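Local coordinates for putative permease protein, ABC transporter (Porphyromonas gingivalis, PDB 3IS6) that probably takes part in transport across the cell membrane as the permease of an ABC transporter, here represented by its MacB-like periplasmic core domain, at the interface of chains A and B. Numbering follows the deposited sequence. Chains: chain A/B, putative permease protein, ABC transporter.

Contacts 1 and 2 lie about 12 Å apart, measured between the centres of their C-alpha atoms, and are parts of the same interface. Chain B supplies its C-terminal helix 236-242 to both: B:Leu236 and B:Leu240 face contact 1, B:Met239 faces contact 2, with B:Gln243 following the helix and B:Asp233 and B:Pro234 preceding it. On chain A, the neighbours A:Trp165 and A:Met166 divide between the two. The helix of one copy thus docks on the body of the other without exact two-fold symmetry. Because the chain is a fragment of a longer membrane protein, this pairing may arise from crystal packing.

Contact 1: the interface of chains A and B. Residues chain A 108, 131, 138, 140, 165; chain B 236, 240, 243.
A:Arg138 NH1, one terminal nitrogen of the guanidinium, donates to two backbone carbonyls at the C-terminal end of chain B's helix 236-242. The shorter bond runs 2.7 Å to B:Gln243 O, with the donor tilted 17° from the carbonyl plane. The other reaches B:Leu240 O at 3.0 Å, almost in line with its C=O and in the guanidinium plane. An arginine here probably complements the negative end of the helix dipole. A bend at chi3 (-75°) turns the guanidinium toward both oxygens. On its way the aliphatic part runs antiparallel to B:Leu240, CD lying 3.9 Å from B:Leu240 CD1. That leucine is wedged among chain A groups: CD2 meets A:Pro131 CD at 3.6 Å, while CD1 also touches A:Ile140 CG1 and the indole rim at A:Trp165 CH2. Farther up the helix, B:Leu236 CD2 packs against A:Trp165 CZ3 at 3.8 Å. B:Gln243 folds back at chi2 (-52°), laying its side chain over one face of the indole; its amide is nearly parallel to the ring, and CD sits 4.0 Å from the centroid of the five-membered ring. The selenium of selenomethionine A:Met108 (SE) borders B:Gln243 CB. In this fragment, which carries a MacB-like periplasmic core domain, the patch receives the C-terminal helix of the second copy and holds its C-terminal end through the arginine and the indole in the deposited pair, though a physiological dimer is not established by this packing.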
HETATM    1  N   MSE A 108     -13.567   1.789  -3.085  1.00 18.51           N
HETATM    2  CA  MSE A 108     -13.642   2.098  -4.501  1.00 19.60           C
HETATM    3  C   MSE A 108     -14.264   3.462  -4.800  1.00 18.82           C
HETATM    4  O   MSE A 108     -14.661   3.727  -5.896  1.00 17.74           O
HETATM    5  CB  MSE A 108     -14.327   0.996  -5.302  1.00 20.42           C
HETATM    6  CG  MSE A 108     -13.687  -0.356  -5.206  1.00 26.05           C
HETATM    7 SE   MSE A 108     -11.977  -0.446  -5.953  1.00 40.86          SE
HETATM    8  CE  MSE A 108     -12.444  -0.320  -7.756  1.00 36.05           C
ATOM      9  N   PRO A 131      -6.065   6.359 -12.494  1.00 20.72           N
ATOM     10  CA  PRO A 131      -4.750   6.945 -12.621  1.00 20.45           C
ATOM     11  C   PRO A 131      -4.418   7.017 -14.070  1.00 20.09           C
ATOM     12  O   PRO A 131      -4.763   6.168 -14.818  1.00 18.92           O
ATOM     13  CB  PRO A 131      -3.858   5.938 -11.917  1.00 20.50           C
ATOM     14  CG  PRO A 131      -4.706   5.226 -11.077  1.00 20.71           C
ATOM     15  CD  PRO A 131      -5.997   5.117 -11.737  1.00 21.17           C
ATOM     16  N   ARG A 138     -10.663  -0.857 -14.232  1.00 15.22           N
ATOM     17  CA  ARG A 138     -11.010  -0.569 -12.859  1.00 15.88           C
ATOM     18  C   ARG A 138     -10.928   0.929 -12.617  1.00 15.51           C
ATOM     19  O   ARG A 138     -10.038   1.582 -13.069  1.00 14.58           O
ATOM     20  CB  ARG A 138     -10.077  -1.293 -11.901  1.00 16.09           C
ATOM     21  CG  ARG A 138     -10.179  -0.851 -10.494  1.00 17.22           C
ATOM     22  CD  ARG A 138      -9.388  -1.723  -9.572  1.00 19.69           C
ATOM     23  NE  ARG A 138     -10.079  -2.966  -9.379  1.00 21.43           N
ATOM     24  CZ  ARG A 138     -10.088  -3.682  -8.278  1.00 20.99           C
ATOM     25  NH1 ARG A 138      -9.435  -3.306  -7.212  1.00 20.64           N
ATOM     26  NH2 ARG A 138     -10.779  -4.781  -8.260  1.00 21.78           N
ATOM     27  N   ILE A 140     -12.217   4.437  -9.866  1.00 15.74           N
ATOM     28  CA  ILE A 140     -12.725   4.971  -8.643  1.00 16.12           C
ATOM     29  C   ILE A 140     -13.939   5.822  -8.961  1.00 15.48           C
ATOM     30  O   ILE A 140     -13.904   6.598  -9.861  1.00 14.95           O
ATOM     31  CB  ILE A 140     -11.691   5.841  -7.975  1.00 15.62           C
ATOM     32  CG1 ILE A 140     -10.399   5.075  -7.778  1.00 17.54           C
ATOM     33  CG2 ILE A 140     -12.166   6.284  -6.681  1.00 17.85           C
ATOM     34  CD1 ILE A 140      -9.195   5.956  -7.666  1.00 19.06           C
ATOM     35  N   TRP A 165      -7.030   2.055   2.162  1.00 13.24           N
ATOM     36  CA  TRP A 165      -6.262   1.722   0.996  1.00 12.69           C
ATOM     37  C   TRP A 165      -4.909   1.220   1.423  1.00 12.96           C
ATOM     38  O   TRP A 165      -4.294   0.489   0.733  1.00 12.61           O
ATOM     39  CB  TRP A 165      -6.085   2.906   0.080  1.00 12.23           C
ATOM     40  CG  TRP A 165      -7.134   3.064  -0.913  1.00 12.22           C
ATOM     41  CD1 TRP A 165      -8.444   2.968  -0.715  1.00 11.44           C
ATOM     42  CD2 TRP A 165      -6.959   3.368  -2.271  1.00 12.87           C
ATOM     43  NE1 TRP A 165      -9.114   3.184  -1.857  1.00 13.11           N
ATOM     44  CE2 TRP A 165      -8.213   3.439  -2.839  1.00 12.42           C
ATOM     45  CE3 TRP A 165      -5.858   3.591  -3.069  1.00 13.60           C
ATOM     46  CZ2 TRP A 165      -8.400   3.705  -4.151  1.00 12.62           C
ATOM     47  CZ3 TRP A 165      -6.050   3.849  -4.375  1.00 13.09           C
ATOM     48  CH2 TRP A 165      -7.305   3.913  -4.904  1.00 11.64           C
TER
ATOM     49  N   LEU B 236      -0.235   4.745  -6.201  1.00 10.76           N
ATOM     50  CA  LEU B 236      -1.659   4.778  -6.251  1.00 10.47           C
ATOM     51  C   LEU B 236      -2.214   3.689  -7.135  1.00 10.85           C
ATOM     52  O   LEU B 236      -3.187   3.097  -6.805  1.00  9.37           O
ATOM     53  CB  LEU B 236      -2.116   6.146  -6.669  1.00 10.55           C
ATOM     54  CG  LEU B 236      -3.487   6.496  -6.171  1.00 10.58           C
ATOM     55  CD1 LEU B 236      -3.705   7.965  -6.170  1.00 10.46           C
ATOM     56  CD2 LEU B 236      -4.350   5.857  -7.141  1.00 12.29           C
ATOM     57  N   LEU B 240      -4.614   0.653  -5.882  1.00 19.13           N
ATOM     58  CA  LEU B 240      -5.887   0.535  -6.538  1.00 18.86           C
ATOM     59  C   LEU B 240      -6.119  -0.880  -7.030  1.00 18.42           C
ATOM     60  O   LEU B 240      -7.179  -1.367  -6.939  1.00 18.25           O
ATOM     61  CB  LEU B 240      -6.009   1.526  -7.676  1.00 18.75           C
ATOM     62  CG  LEU B 240      -7.242   1.461  -8.555  1.00 18.64           C
ATOM     63  CD1 LEU B 240      -8.502   1.609  -7.790  1.00 18.10           C
ATOM     64  CD2 LEU B 240      -7.180   2.501  -9.606  1.00 18.93           C
ATOM     65  N   GLN B 243      -7.414  -3.333  -4.187  1.00 22.23           N
ATOM     66  CA  GLN B 243      -8.527  -2.919  -3.374  1.00 23.28           C
ATOM     67  C   GLN B 243      -9.719  -3.781  -3.636  1.00 24.15           C
ATOM     68  O   GLN B 243      -9.981  -4.163  -4.730  1.00 24.29           O
ATOM     69  CB  GLN B 243      -8.897  -1.477  -3.655  1.00 23.29           C
ATOM     70  CG  GLN B 243      -7.899  -0.522  -3.198  1.00 22.10           C
ATOM     71  CD  GLN B 243      -7.553  -0.762  -1.775  1.00 22.02           C
ATOM     72  OE1 GLN B 243      -8.407  -0.755  -0.923  1.00 19.33           O
ATOM     73  NE2 GLN B 243      -6.304  -1.010  -1.519  1.00 19.70           N
TER

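Contact 2: the interface of chains A and B. Residues chain A 63, 166, 179; chain B 233-234, 239.
Strand 54-70 of chain A, through A:Tyr63, and the loop residues A:Met166 and A:Arg179 meet the start of chain B's C-terminal segment: the loop at B:Asp233 and B:Pro234, then helix 236-242 at B:Met239. Both chains are copies of a fragment that contains a MacB-like periplasmic core domain, and the two methionines are selenomethionines. A water carries a polar link between the chains. A:Arg179 NH1 lies 2.9 Å from the oxygen of water 1, which sits in the plane of the guanidinium at its edge; the approach of NH2 is weak. The same water is 2.6 Å from B:Pro234 O, a backbone carbonyl, and 3.1 Å from B:Asp233 OD1 of the carboxylate. It therefore bridges the arginine to both residues. B:Asp233 OD2 and A:Arg179 NH1 are 4.2 Å apart, too far for direct contact, but their opposite charges may still attract. Within chain A, A:Met166 SE lies over the centre of one guanidinium face, backing the arginine. A bend at chi3 (-70°) swings the guanidinium toward the proline, whose CD approaches NH1. B:Met239 brings the apolar part: its terminal methyl CE lies 3.9 Å from A:Tyr63 CD1 as the two side chains pass in opposite directions, and its SE faces A:Met166 SE at 4.2 Å. The tyrosine also turns a ring edge to B:Pro234 O, which is 3.7 Å from CE1 and in the ring plane.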
ATOM      1  N   TYR A  63      -0.782  11.097   0.067  1.00 15.75           N
ATOM      2  CA  TYR A  63      -0.197  10.517  -1.101  1.00 15.41           C
ATOM      3  C   TYR A  63       0.634  11.469  -1.928  1.00 15.67           C
ATOM      4  O   TYR A  63       1.712  11.153  -2.307  1.00 16.69           O
ATOM      5  CB  TYR A  63      -1.195   9.800  -1.966  1.00 14.67           C
ATOM      6  CG  TYR A  63      -0.529   9.163  -3.138  1.00 14.70           C
ATOM      7  CD1 TYR A  63       0.118   7.968  -3.011  1.00 15.46           C
ATOM      8  CD2 TYR A  63      -0.509   9.787  -4.370  1.00 15.53           C
ATOM      9  CE1 TYR A  63       0.735   7.411  -4.065  1.00 15.10           C
ATOM     10  CE2 TYR A  63       0.100   9.238  -5.417  1.00 15.78           C
ATOM     11  CZ  TYR A  63       0.725   8.045  -5.267  1.00 16.01           C
ATOM     12  OH  TYR A  63       1.345   7.483  -6.331  1.00 19.62           O
HETATM   13  N   MSE A 166      -4.438   1.675   2.555  1.00 12.61           N
HETATM   14  CA  MSE A 166      -3.144   1.272   3.046  1.00 13.41           C
HETATM   15  C   MSE A 166      -3.191  -0.166   3.564  1.00 12.84           C
HETATM   16  O   MSE A 166      -4.163  -0.587   4.094  1.00 12.05           O
HETATM   17  CB  MSE A 166      -2.639   2.221   4.140  1.00 13.92           C
HETATM   18  CG  MSE A 166      -2.382   3.635   3.718  1.00 17.51           C
HETATM   19 SE   MSE A 166      -0.827   3.890   2.676  1.00 31.42          SE
HETATM   20  CE  MSE A 166       0.422   3.454   3.907  1.00 23.38           C
ATOM     21  N   ARG A 179       4.627   7.827   8.419  1.00 12.69           N
ATOM     22  CA  ARG A 179       4.027   8.600   7.365  1.00 11.64           C
ATOM     23  C   ARG A 179       2.640   9.169   7.649  1.00 10.90           C
ATOM     24  O   ARG A 179       2.076   9.760   6.792  1.00 10.41           O
ATOM     25  CB  ARG A 179       3.987   7.779   6.088  1.00 11.98           C
ATOM     26  CG  ARG A 179       3.010   6.643   6.106  1.00 12.02           C
ATOM     27  CD  ARG A 179       2.954   5.971   4.773  1.00 14.37           C
ATOM     28  NE  ARG A 179       2.339   6.817   3.798  1.00 13.81           N
ATOM     29  CZ  ARG A 179       2.423   6.673   2.500  1.00 15.01           C
ATOM     30  NH1 ARG A 179       3.095   5.688   1.981  1.00 14.91           N
ATOM     31  NH2 ARG A 179       1.823   7.524   1.725  1.00 14.05           N
TER
ATOM     32  N   ASP B 233       6.898   1.248  -0.678  1.00 11.32           N
ATOM     33  CA  ASP B 233       6.218   2.530  -0.823  1.00 12.03           C
ATOM     34  C   ASP B 233       5.208   2.528  -1.939  1.00 11.74           C
ATOM     35  O   ASP B 233       5.542   2.695  -3.075  1.00 11.97           O
ATOM     36  CB  ASP B 233       7.206   3.645  -1.049  1.00 11.84           C
ATOM     37  CG  ASP B 233       6.685   4.962  -0.578  1.00 13.61           C
ATOM     38  OD1 ASP B 233       5.920   5.568  -1.336  1.00 14.49           O
ATOM     39  OD2 ASP B 233       7.035   5.406   0.543  1.00 13.38           O
ATOM     40  N   PRO B 234       3.957   2.360  -1.589  1.00 11.73           N
ATOM     41  CA  PRO B 234       2.923   2.051  -2.560  1.00 11.32           C
ATOM     42  C   PRO B 234       2.563   3.188  -3.439  1.00 11.09           C
ATOM     43  O   PRO B 234       2.333   4.235  -2.954  1.00 10.89           O
ATOM     44  CB  PRO B 234       1.749   1.734  -1.681  1.00 11.27           C
ATOM     45  CG  PRO B 234       1.982   2.464  -0.515  1.00 12.13           C
ATOM     46  CD  PRO B 234       3.409   2.418  -0.240  1.00 11.51           C
HETATM   47  N   MSE B 239      -1.925   0.352  -5.128  1.00 19.22           N
HETATM   48  CA  MSE B 239      -2.994   0.214  -4.172  1.00 19.90           C
HETATM   49  C   MSE B 239      -4.339  -0.035  -4.798  1.00 19.61           C
HETATM   50  O   MSE B 239      -5.103  -0.812  -4.309  1.00 19.38           O
HETATM   51  CB  MSE B 239      -3.083   1.421  -3.282  1.00 20.17           C
HETATM   52  CG  MSE B 239      -1.839   1.700  -2.537  1.00 23.40           C
HETATM   53 SE   MSE B 239      -2.059   3.015  -1.195  1.00 33.12          SE
HETATM   54  CE  MSE B 239      -1.418   4.545  -2.051  1.00 28.25           C
TER
HETATM   55  O   HOH W   1       2.847   5.789  -0.919  1.00 17.67           O